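Local coordinates for protein arginyl-trna synthetase (Thermus thermophilus, PDB 1IQ0) that probably catalyses the ATP-dependent attachment of L-arginine to tRNA(Arg), as a monomeric class I aminoacyl-tRNA synthetase, at residues K430-A433 / A434-A438; V437-G440 / A441-S445; R195-P198 / A199-E202; E202-H205 / A206-G210. One frame throughout, in Å; residues are numbered along the deposited sequence.

Contact 1 of 4, residues K430-A433 / A434-A438; sequences KEEA and ARMVA
Glu-432 and Arg-435, three residues apart on helix 430-448, form a salt bridge in which Arg-435 NE donates to Glu-432 OE1 over 2.8 Å. The N-H...O angle of 158° makes this a fairly straight bond. It uses the NE-H at the edge of the guanidinium, with the acceptor close to that plane, and arrives on the syn side of the carboxylate. The two side chains run side by side, yet their flat ends are twisted 57° apart, and Arg-435 NH2 stays 3.6 Å from Glu-432 OE1. A bend at chi3 of Arg-435 (71°) brings NE round to the carboxylate.

Van der Waals contact comes from Met-436, whose extended chain crosses that of Glu-432 and brings its CE methyl 3.6 Å from Glu-432 OE2. Lower down, Met-436 CG lies 3.3 Å from Glu-432 O, and Val-437 CG2 lies 3.2 Å from Ala-433 O.

The backbone supplies four i to i+4 bonds, from Ala-434 N to Lys-430 O through Val-437 N to Ala-433 O at 3.1 Å, as in a regular alpha-helix.

Among its neighbours, this turn presents Ala-434 and Ala-438 to helix 405-423, where Arg-417 also forms a salt bridge with Glu-431. Met-436 meets Pro-587 and Pro-589 near the chain's C-terminus, and its carbonyl accepts from Gln-474 on helix 470-487.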
loop_
_atom_site.group_PDB
_atom_site.type_symbol
_atom_site.label_atom_id
_atom_site.label_comp_id
_atom_site.label_asym_id
_atom_site.label_seq_id
_atom_site.Cartn_x
_atom_site.Cartn_y
_atom_site.Cartn_z
ATOM N N LYS A 430 19.699 -21.908 -4.319
ATOM C CA LYS A 430 18.326 -22.338 -4.070
ATOM C C LYS A 430 17.661 -21.617 -2.904
ATOM O O LYS A 430 16.458 -21.365 -2.936
ATOM C CB LYS A 430 18.285 -23.848 -3.815
ATOM C CG LYS A 430 18.864 -24.691 -4.941
ATOM C CD LYS A 430 18.791 -26.176 -4.615
ATOM C CE LYS A 430 19.462 -27.017 -5.693
ATOM N NZ LYS A 430 18.854 -26.795 -7.035
ATOM N N GLU A 431 18.436 -21.292 -1.875
ATOM C CA GLU A 431 17.885 -20.611 -0.708
ATOM C C GLU A 431 17.370 -19.216 -1.060
ATOM O O GLU A 431 16.263 -18.839 -0.669
ATOM C CB GLU A 431 18.926 -20.518 0.407
ATOM C CG GLU A 431 18.363 -19.968 1.709
ATOM C CD GLU A 431 17.091 -20.686 2.144
ATOM O OE1 GLU A 431 17.139 -21.917 2.360
ATOM O OE2 GLU A 431 16.041 -20.017 2.265
ATOM N N GLU A 432 18.172 -18.451 -1.794
ATOM C CA GLU A 432 17.764 -17.116 -2.199
ATOM C C GLU A 432 16.509 -17.223 -3.069
ATOM O O GLU A 432 15.597 -16.399 -2.968
ATOM C CB GLU A 432 18.882 -16.427 -2.984
ATOM C CG GLU A 432 18.488 -15.062 -3.521
ATOM C CD GLU A 432 18.259 -14.036 -2.421
ATOM O OE1 GLU A 432 17.663 -14.381 -1.379
ATOM O OE2 GLU A 432 18.669 -12.874 -2.608
ATOM N N ALA A 433 16.464 -18.248 -3.915
ATOM C CA ALA A 433 15.316 -18.467 -4.792
ATOM C C ALA A 433 14.067 -18.763 -3.968
ATOM O O ALA A 433 12.985 -18.251 -4.260
ATOM C CB ALA A 433 15.592 -19.625 -5.743
ATOM N N ALA A 434 14.223 -19.596 -2.942
ATOM C CA ALA A 434 13.099 -19.954 -2.082
ATOM C C ALA A 434 12.599 -18.730 -1.308
ATOM O O ALA A 434 11.394 -18.542 -1.150
ATOM C CB ALA A 434 13.506 -21.059 -1.111
ATOM N N ARG A 435 13.525 -17.903 -0.836
ATOM C CA ARG A 435 13.161 -16.701 -0.084
ATOM C C ARG A 435 12.300 -15.771 -0.936
ATOM O O ARG A 435 11.280 -15.251 -0.479
ATOM C CB ARG A 435 14.415 -15.945 0.367
ATOM C CG ARG A 435 14.120 -14.737 1.265
ATOM C CD ARG A 435 15.364 -13.884 1.497
ATOM N NE ARG A 435 15.759 -13.154 0.294
ATOM C CZ ARG A 435 15.084 -12.125 -0.213
ATOM N NH1 ARG A 435 13.977 -11.695 0.381
ATOM N NH2 ARG A 435 15.508 -11.533 -1.324
ATOM N N MET A 436 12.718 -15.567 -2.182
ATOM C CA MET A 436 11.998 -14.691 -3.093
ATOM C C MET A 436 10.597 -15.191 -3.377
ATOM O O MET A 436 9.647 -14.405 -3.407
ATOM C CB MET A 436 12.764 -14.543 -4.408
ATOM C CG MET A 436 14.063 -13.783 -4.263
ATOM S SD MET A 436 14.775 -13.300 -5.844
ATOM C CE MET A 436 16.285 -12.495 -5.279
ATOM N N VAL A 437 10.467 -16.497 -3.590
ATOM C CA VAL A 437 9.166 -17.088 -3.874
ATOM C C VAL A 437 8.228 -16.999 -2.669
ATOM O O VAL A 437 7.051 -16.665 -2.818
ATOM C CB VAL A 437 9.319 -18.561 -4.309
ATOM C CG1 VAL A 437 7.959 -19.191 -4.530
ATOM C CG2 VAL A 437 10.144 -18.628 -5.587
ATOM N N ALA A 438 8.746 -17.293 -1.478
ATOM C CA ALA A 438 7.939 -17.230 -0.263
ATOM C C ALA A 438 7.494 -15.787 -0.008
ATOM O O ALA A 438 6.335 -15.538 0.322
ATOM C CB ALA A 438 8.738 -17.750 0.929
#

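Contact 2 of 4, residues V437-G440 / A441-S445; sequences VALG and AIRFS
Arg-443 N donates to Leu-439 O over 2.8 Å, and the N-H...O angle of 168° is the straightest of the four backbone bonds joining 437-440 to 441-445. Ala-441 N to Val-437 O and Ile-442 N to Ala-438 O follow the same i to i+4 pattern. Phe-444 N reaches Gly-440 O at 3.0 Å from above the carbonyl plane, 37° out of it. All four carbonyls of 437-440 thus have a backbone donor within this buried turn.

Aliphatic carbons also pack close to two of these oxygens: Phe-444 CB lies 3.1 Å from Gly-440 O, and Ile-442 CG1 lies 3.3 Å from Ala-438 O. Here helix 430-448 passes through the interior of the class I catalytic domain, beside helix 120-138, which starts within the HIGH region. Arg-443 joins the two helices, its NH2 forming a salt bridge with Asp-130 while NE donates weakly to the carbonyl of Leu-230.

The aliphatic part of that arginine runs alongside Leu-439, with CG 3.7 Å from Leu-439 CD1. With CG set opposite its own carbonyl carbon (chi1 -70°), the chain bends at chi2 and chi3 and its end turns away from 437-440. Ile-442 packs on Leu-123, Leu-409 and Phe-457.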
loop_
_atom_site.group_PDB
_atom_site.type_symbol
_atom_site.label_atom_id
_atom_site.label_comp_id
_atom_site.label_asym_id
_atom_site.label_seq_id
_atom_site.Cartn_x
_atom_site.Cartn_y
_atom_site.Cartn_z
ATOM N N VAL A 437 10.467 -16.497 -3.590
ATOM C CA VAL A 437 9.166 -17.088 -3.874
ATOM C C VAL A 437 8.228 -16.999 -2.669
ATOM O O VAL A 437 7.051 -16.665 -2.818
ATOM C CB VAL A 437 9.319 -18.561 -4.309
ATOM C CG1 VAL A 437 7.959 -19.191 -4.530
ATOM C CG2 VAL A 437 10.144 -18.628 -5.587
ATOM N N ALA A 438 8.746 -17.293 -1.478
ATOM C CA ALA A 438 7.939 -17.230 -0.263
ATOM C C ALA A 438 7.494 -15.787 -0.008
ATOM O O ALA A 438 6.335 -15.538 0.322
ATOM C CB ALA A 438 8.738 -17.750 0.929
ATOM N N LEU A 439 8.423 -14.847 -0.171
ATOM C CA LEU A 439 8.137 -13.427 0.030
ATOM C C LEU A 439 7.102 -12.941 -0.979
ATOM O O LEU A 439 6.203 -12.162 -0.642
ATOM C CB LEU A 439 9.421 -12.596 -0.119
ATOM C CG LEU A 439 9.264 -11.077 0.025
ATOM C CD1 LEU A 439 8.746 -10.744 1.419
ATOM C CD2 LEU A 439 10.599 -10.395 -0.223
ATOM N N GLY A 440 7.243 -13.405 -2.221
ATOM C CA GLY A 440 6.321 -13.021 -3.277
ATOM C C GLY A 440 4.927 -13.562 -3.033
ATOM O O GLY A 440 3.927 -12.890 -3.299
ATOM N N ALA A 441 4.853 -14.790 -2.528
ATOM C CA ALA A 441 3.570 -15.410 -2.243
ATOM C C ALA A 441 2.854 -14.614 -1.153
ATOM O O ALA A 441 1.669 -14.302 -1.267
ATOM C CB ALA A 441 3.783 -16.841 -1.785
ATOM N N ILE A 442 3.592 -14.284 -0.102
ATOM C CA ILE A 442 3.050 -13.533 1.024
ATOM C C ILE A 442 2.674 -12.088 0.674
ATOM O O ILE A 442 1.529 -11.671 0.894
ATOM C CB ILE A 442 4.055 -13.564 2.208
ATOM C CG1 ILE A 442 4.176 -15.005 2.712
ATOM C CG2 ILE A 442 3.592 -12.622 3.330
ATOM C CD1 ILE A 442 5.264 -15.221 3.739
ATOM N N ARG A 443 3.614 -11.328 0.120
ATOM C CA ARG A 443 3.331 -9.937 -0.246
ATOM C C ARG A 443 2.203 -9.809 -1.258
ATOM O O ARG A 443 1.383 -8.886 -1.169
ATOM C CB ARG A 443 4.584 -9.247 -0.796
ATOM C CG ARG A 443 5.652 -8.988 0.246
ATOM C CD ARG A 443 5.131 -8.136 1.397
ATOM N NE ARG A 443 5.399 -6.706 1.247
ATOM C CZ ARG A 443 4.699 -5.877 0.487
ATOM N NH1 ARG A 443 3.656 -6.322 -0.225
ATOM N NH2 ARG A 443 5.030 -4.595 0.450
ATOM N N PHE A 444 2.135 -10.729 -2.216
ATOM C CA PHE A 444 1.072 -10.656 -3.221
ATOM C C PHE A 444 -0.282 -11.022 -2.629
ATOM O O PHE A 444 -1.288 -10.382 -2.919
ATOM C CB PHE A 444 1.359 -11.578 -4.415
ATOM C CG PHE A 444 0.507 -11.269 -5.615
ATOM C CD1 PHE A 444 0.858 -10.245 -6.484
ATOM C CD2 PHE A 444 -0.687 -11.950 -5.834
ATOM C CE1 PHE A 444 0.034 -9.897 -7.557
ATOM C CE2 PHE A 444 -1.519 -11.613 -6.898
ATOM C CZ PHE A 444 -1.158 -10.583 -7.760
ATOM N N SER A 445 -0.313 -12.066 -1.810
ATOM C CA SER A 445 -1.562 -12.486 -1.176
ATOM C C SER A 445 -2.156 -11.359 -0.313
ATOM O O SER A 445 -3.349 -11.073 -0.368
ATOM C CB SER A 445 -1.310 -13.714 -0.298
ATOM O OG SER A 445 -2.453 -14.021 0.485
#

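Contact 3 of 4, residues R195-P198 / A199-E202; sequences RLQP and AIEE
At the start of helix 197-208, Gln-197 and Ile-200 lie side by side, and Leu-196 and Pro-198 supply carbonyls to the next turn. Ile-200 N donates to Leu-196 O over 3.0 Å and Glu-201 N to Gln-197 O over 2.8 Å, each bond running nearly straight out from its carbonyl. Glu-202 N reaches Pro-198 O less directly, at 3.2 Å and with an N-H...O angle of 144°.

A water extends the pattern backwards, donating to Arg-195 O at 2.7 Å and accepting a weak bond from Ala-199 N.

Among the side chains, Gln-197 NE2 comes 3.8 Å from Ile-200 CD1. A bend at chi2 (-51°) folds the amide back, and NE2 is hydrogen-bonded to the carbonyl of Tyr-193. Glu-201 CG sits 3.0 Å from Gln-197 O, while its carboxylate is held by a salt bridge from Arg-154. Leu-196, Ala-199 and Ile-200 all touch Phe-161 of helix 154-165, and Leu-196 and Ile-200 also meet Leu-187 of helix 176-189.

Pro-198 has no N-H to donate, which costs little where the helical bonding is just beginning; a proline in the first turn is typical of alpha-helix N-termini.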
loop_
_atom_site.group_PDB
_atom_site.type_symbol
_atom_site.label_atom_id
_atom_site.label_comp_id
_atom_site.label_asym_id
_atom_site.label_seq_id
_atom_site.Cartn_x
_atom_site.Cartn_y
_atom_site.Cartn_z
ATOM N N ARG A 195 -4.992 -10.373 40.406
ATOM C CA ARG A 195 -4.303 -9.983 41.627
ATOM C C ARG A 195 -2.987 -9.259 41.336
ATOM O O ARG A 195 -2.465 -8.538 42.181
ATOM C CB ARG A 195 -4.044 -11.221 42.492
ATOM C CG ARG A 195 -3.342 -10.932 43.808
ATOM C CD ARG A 195 -3.338 -12.153 44.720
ATOM N NE ARG A 195 -2.651 -11.883 45.979
ATOM C CZ ARG A 195 -2.625 -12.715 47.016
ATOM N NH1 ARG A 195 -3.255 -13.879 46.952
ATOM N NH2 ARG A 195 -1.963 -12.382 48.115
ATOM N N LEU A 196 -2.461 -9.438 40.130
ATOM C CA LEU A 196 -1.195 -8.815 39.755
ATOM C C LEU A 196 -1.305 -7.399 39.175
ATOM O O LEU A 196 -0.289 -6.738 38.963
ATOM C CB LEU A 196 -0.455 -9.728 38.765
ATOM C CG LEU A 196 -0.027 -11.086 39.344
ATOM C CD1 LEU A 196 0.344 -12.049 38.226
ATOM C CD2 LEU A 196 1.146 -10.887 40.304
ATOM N N GLN A 197 -2.524 -6.925 38.933
ATOM C CA GLN A 197 -2.700 -5.593 38.356
ATOM C C GLN A 197 -1.953 -4.471 39.082
ATOM O O GLN A 197 -1.330 -3.623 38.439
ATOM C CB GLN A 197 -4.191 -5.242 38.249
ATOM C CG GLN A 197 -4.969 -6.179 37.322
ATOM C CD GLN A 197 -4.314 -6.340 35.951
ATOM O OE1 GLN A 197 -4.188 -5.379 35.197
ATOM N NE2 GLN A 197 -3.891 -7.560 35.633
ATOM N N PRO A 198 -2.004 -4.440 40.427
ATOM C CA PRO A 198 -1.283 -3.367 41.120
ATOM C C PRO A 198 0.208 -3.362 40.779
ATOM O O PRO A 198 0.796 -2.310 40.533
ATOM C CB PRO A 198 -1.550 -3.665 42.596
ATOM C CG PRO A 198 -2.939 -4.260 42.556
ATOM C CD PRO A 198 -2.840 -5.207 41.370
ATOM N N ALA A 199 0.815 -4.542 40.758
ATOM C CA ALA A 199 2.234 -4.650 40.435
ATOM C C ALA A 199 2.485 -4.202 38.987
ATOM O O ALA A 199 3.497 -3.564 38.683
ATOM C CB ALA A 199 2.713 -6.091 40.639
ATOM N N ILE A 200 1.564 -4.538 38.093
ATOM C CA ILE A 200 1.698 -4.133 36.696
ATOM C C ILE A 200 1.608 -2.605 36.574
ATOM O O ILE A 200 2.338 -1.999 35.789
ATOM C CB ILE A 200 0.610 -4.801 35.814
ATOM C CG1 ILE A 200 0.942 -6.287 35.628
ATOM C CG2 ILE A 200 0.503 -4.091 34.479
ATOM C CD1 ILE A 200 -0.146 -7.076 34.918
ATOM N N GLU A 201 0.724 -1.989 37.359
ATOM C CA GLU A 201 0.565 -0.533 37.335
ATOM C C GLU A 201 1.873 0.162 37.719
ATOM O O GLU A 201 2.184 1.238 37.201
ATOM C CB GLU A 201 -0.541 -0.080 38.300
ATOM C CG GLU A 201 -1.917 -0.673 38.034
ATOM C CD GLU A 201 -2.546 -0.195 36.730
ATOM O OE1 GLU A 201 -3.615 -0.732 36.364
ATOM O OE2 GLU A 201 -1.987 0.714 36.077
ATOM N N GLU A 202 2.629 -0.451 38.629
ATOM C CA GLU A 202 3.901 0.116 39.069
ATOM C C GLU A 202 4.900 0.173 37.921
ATOM O O GLU A 202 5.660 1.132 37.805
ATOM C CB GLU A 202 4.494 -0.700 40.229
ATOM C CG GLU A 202 3.863 -0.406 41.579
ATOM C CD GLU A 202 4.504 -1.192 42.708
ATOM O OE1 GLU A 202 5.748 -1.150 42.837
ATOM O OE2 GLU A 202 3.762 -1.849 43.472
HETATM O O HOH W 1 -0.163 -7.203 42.515
#

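Contact 4 of 4, residues E202-H205 / A206-G210; sequences EVLH and ALERG
Arg-209 turns back over His-205, four residues earlier in the chain, and meets the histidine from CB as far as NE. CB stands 3.7 Å from His-205 O. CG, placed beside the arginine's own backbone N by chi1 (-56°), comes closer still to that oxygen, at 2.9 Å. CD then passes over one face of the imidazole in a CH-pi contact, 4.0 Å from the ring centroid and 28° off the ring normal. The bend at chi3, about the CG-CD bond, brings NE 3.5 Å from His-205 CE1. The guanidinium and ring planes are 46° apart, so the two groups do not stack flat, and NH1 goes on to a salt bridge with Glu-211. Both His-205 and Arg-209 touch a crystal neighbour, so the lattice may influence this solvent-side pairing.

A second pair crosses one residue back along the helix. Glu-208 runs over Leu-204, with OE2 3.4 Å from Leu-204 CD2. On the buried side, Leu-204 and Leu-207 meet more loosely through their CD2 methyls and pack against helix 154-165, Leu-204 on Ala-157 and Leu-207 on Ala-156 and Leu-160.

The backbone shows the helix coming to its end. Glu-208 N still makes a short bond to Leu-204 O, but Arg-209 N bonds His-205 O only weakly. Gly-210 N instead reaches Leu-207 O at 2.9 Å, three residues back. With the positive phi of Gly-210, such bonding into the last turn is the Schellman motif that closes many alpha-helices.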
loop_
_atom_site.group_PDB
_atom_site.type_symbol
_atom_site.label_atom_id
_atom_site.label_comp_id
_atom_site.label_asym_id
_atom_site.label_seq_id
_atom_site.Cartn_x
_atom_site.Cartn_y
_atom_site.Cartn_z
ATOM N N GLU A 202 2.629 -0.451 38.629
ATOM C CA GLU A 202 3.901 0.116 39.069
ATOM C C GLU A 202 4.900 0.173 37.921
ATOM O O GLU A 202 5.660 1.132 37.805
ATOM C CB GLU A 202 4.494 -0.700 40.229
ATOM C CG GLU A 202 3.863 -0.406 41.579
ATOM C CD GLU A 202 4.504 -1.192 42.708
ATOM O OE1 GLU A 202 5.748 -1.150 42.837
ATOM O OE2 GLU A 202 3.762 -1.849 43.472
ATOM N N VAL A 203 4.921 -0.863 37.086
ATOM C CA VAL A 203 5.831 -0.863 35.948
ATOM C C VAL A 203 5.313 0.128 34.909
ATOM O O VAL A 203 6.094 0.821 34.258
ATOM C CB VAL A 203 5.946 -2.263 35.305
ATOM C CG1 VAL A 203 6.737 -2.172 34.004
ATOM C CG2 VAL A 203 6.645 -3.228 36.278
ATOM N N LEU A 204 3.991 0.211 34.779
ATOM C CA LEU A 204 3.380 1.118 33.814
ATOM C C LEU A 204 3.790 2.555 34.138
ATOM O O LEU A 204 4.075 3.346 33.242
ATOM C CB LEU A 204 1.851 1.008 33.862
ATOM C CG LEU A 204 1.050 1.128 32.555
ATOM C CD1 LEU A 204 -0.367 1.613 32.886
ATOM C CD2 LEU A 204 1.728 2.074 31.568
ATOM N N HIS A 205 3.799 2.885 35.428
ATOM C CA HIS A 205 4.180 4.221 35.880
ATOM C C HIS A 205 5.634 4.512 35.482
ATOM O O HIS A 205 5.942 5.585 34.967
ATOM C CB HIS A 205 4.020 4.325 37.404
ATOM C CG HIS A 205 4.371 5.671 37.961
ATOM N ND1 HIS A 205 5.461 5.876 38.783
ATOM C CD2 HIS A 205 3.771 6.876 37.826
ATOM C CE1 HIS A 205 5.513 7.151 39.130
ATOM N NE2 HIS A 205 4.498 7.779 38.562
ATOM N N ALA A 206 6.526 3.556 35.722
ATOM C CA ALA A 206 7.926 3.744 35.364
ATOM C C ALA A 206 8.063 3.814 33.842
ATOM O O ALA A 206 8.873 4.577 33.312
ATOM C CB ALA A 206 8.780 2.599 35.924
ATOM N N LEU A 207 7.267 3.014 33.142
ATOM C CA LEU A 207 7.306 3.005 31.690
ATOM C C LEU A 207 6.874 4.383 31.190
ATOM O O LEU A 207 7.534 4.976 30.331
ATOM C CB LEU A 207 6.365 1.930 31.140
ATOM C CG LEU A 207 6.450 1.685 29.632
ATOM C CD1 LEU A 207 7.774 0.996 29.297
ATOM C CD2 LEU A 207 5.276 0.807 29.193
ATOM N N GLU A 208 5.773 4.889 31.741
ATOM C CA GLU A 208 5.250 6.197 31.350
ATOM C C GLU A 208 6.239 7.333 31.625
ATOM O O GLU A 208 6.210 8.355 30.947
ATOM C CB GLU A 208 3.902 6.461 32.048
ATOM C CG GLU A 208 2.745 5.620 31.463
ATOM C CD GLU A 208 1.401 5.830 32.149
ATOM O OE1 GLU A 208 1.302 6.638 33.093
ATOM O OE2 GLU A 208 0.425 5.174 31.740
ATOM N N ARG A 209 7.125 7.147 32.598
ATOM C CA ARG A 209 8.125 8.167 32.933
ATOM C C ARG A 209 9.310 8.096 31.969
ATOM O O ARG A 209 10.266 8.862 32.095
ATOM C CB ARG A 209 8.644 7.963 34.355
ATOM C CG ARG A 209 7.571 7.952 35.426
ATOM C CD ARG A 209 8.176 7.653 36.791
ATOM N NE ARG A 209 8.125 8.840 37.624
ATOM C CZ ARG A 209 9.167 9.588 37.954
ATOM N NH1 ARG A 209 10.388 9.283 37.544
ATOM N NH2 ARG A 209 8.964 10.676 38.664
ATOM N N GLY A 210 9.246 7.160 31.025
ATOM C CA GLY A 210 10.309 6.999 30.052
ATOM C C GLY A 210 11.552 6.321 30.599
ATOM O O GLY A 210 12.636 6.465 30.035
#

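Overall arrangement
The four contacts fall on two helices whose contact centres lie at least 40 Å apart. Contacts 1 and 2 follow one another on helix 430-448 and share Val-437 and Ala-438; contacts 3 and 4 do the same on helix 197-208, meeting at Glu-202. Contact 2 is fully buried, about 14 Å from the chain's centre, and its one charged side chain is paired with another helix. Contact 1, nearer the helix start, keeps an intrahelical ion pair on its exposed side. Contacts 3 and 4 lie peripherally, each with one apolar face on helix 154-165, and differ as helix start and helix end: water and proline in one, glycine in the other.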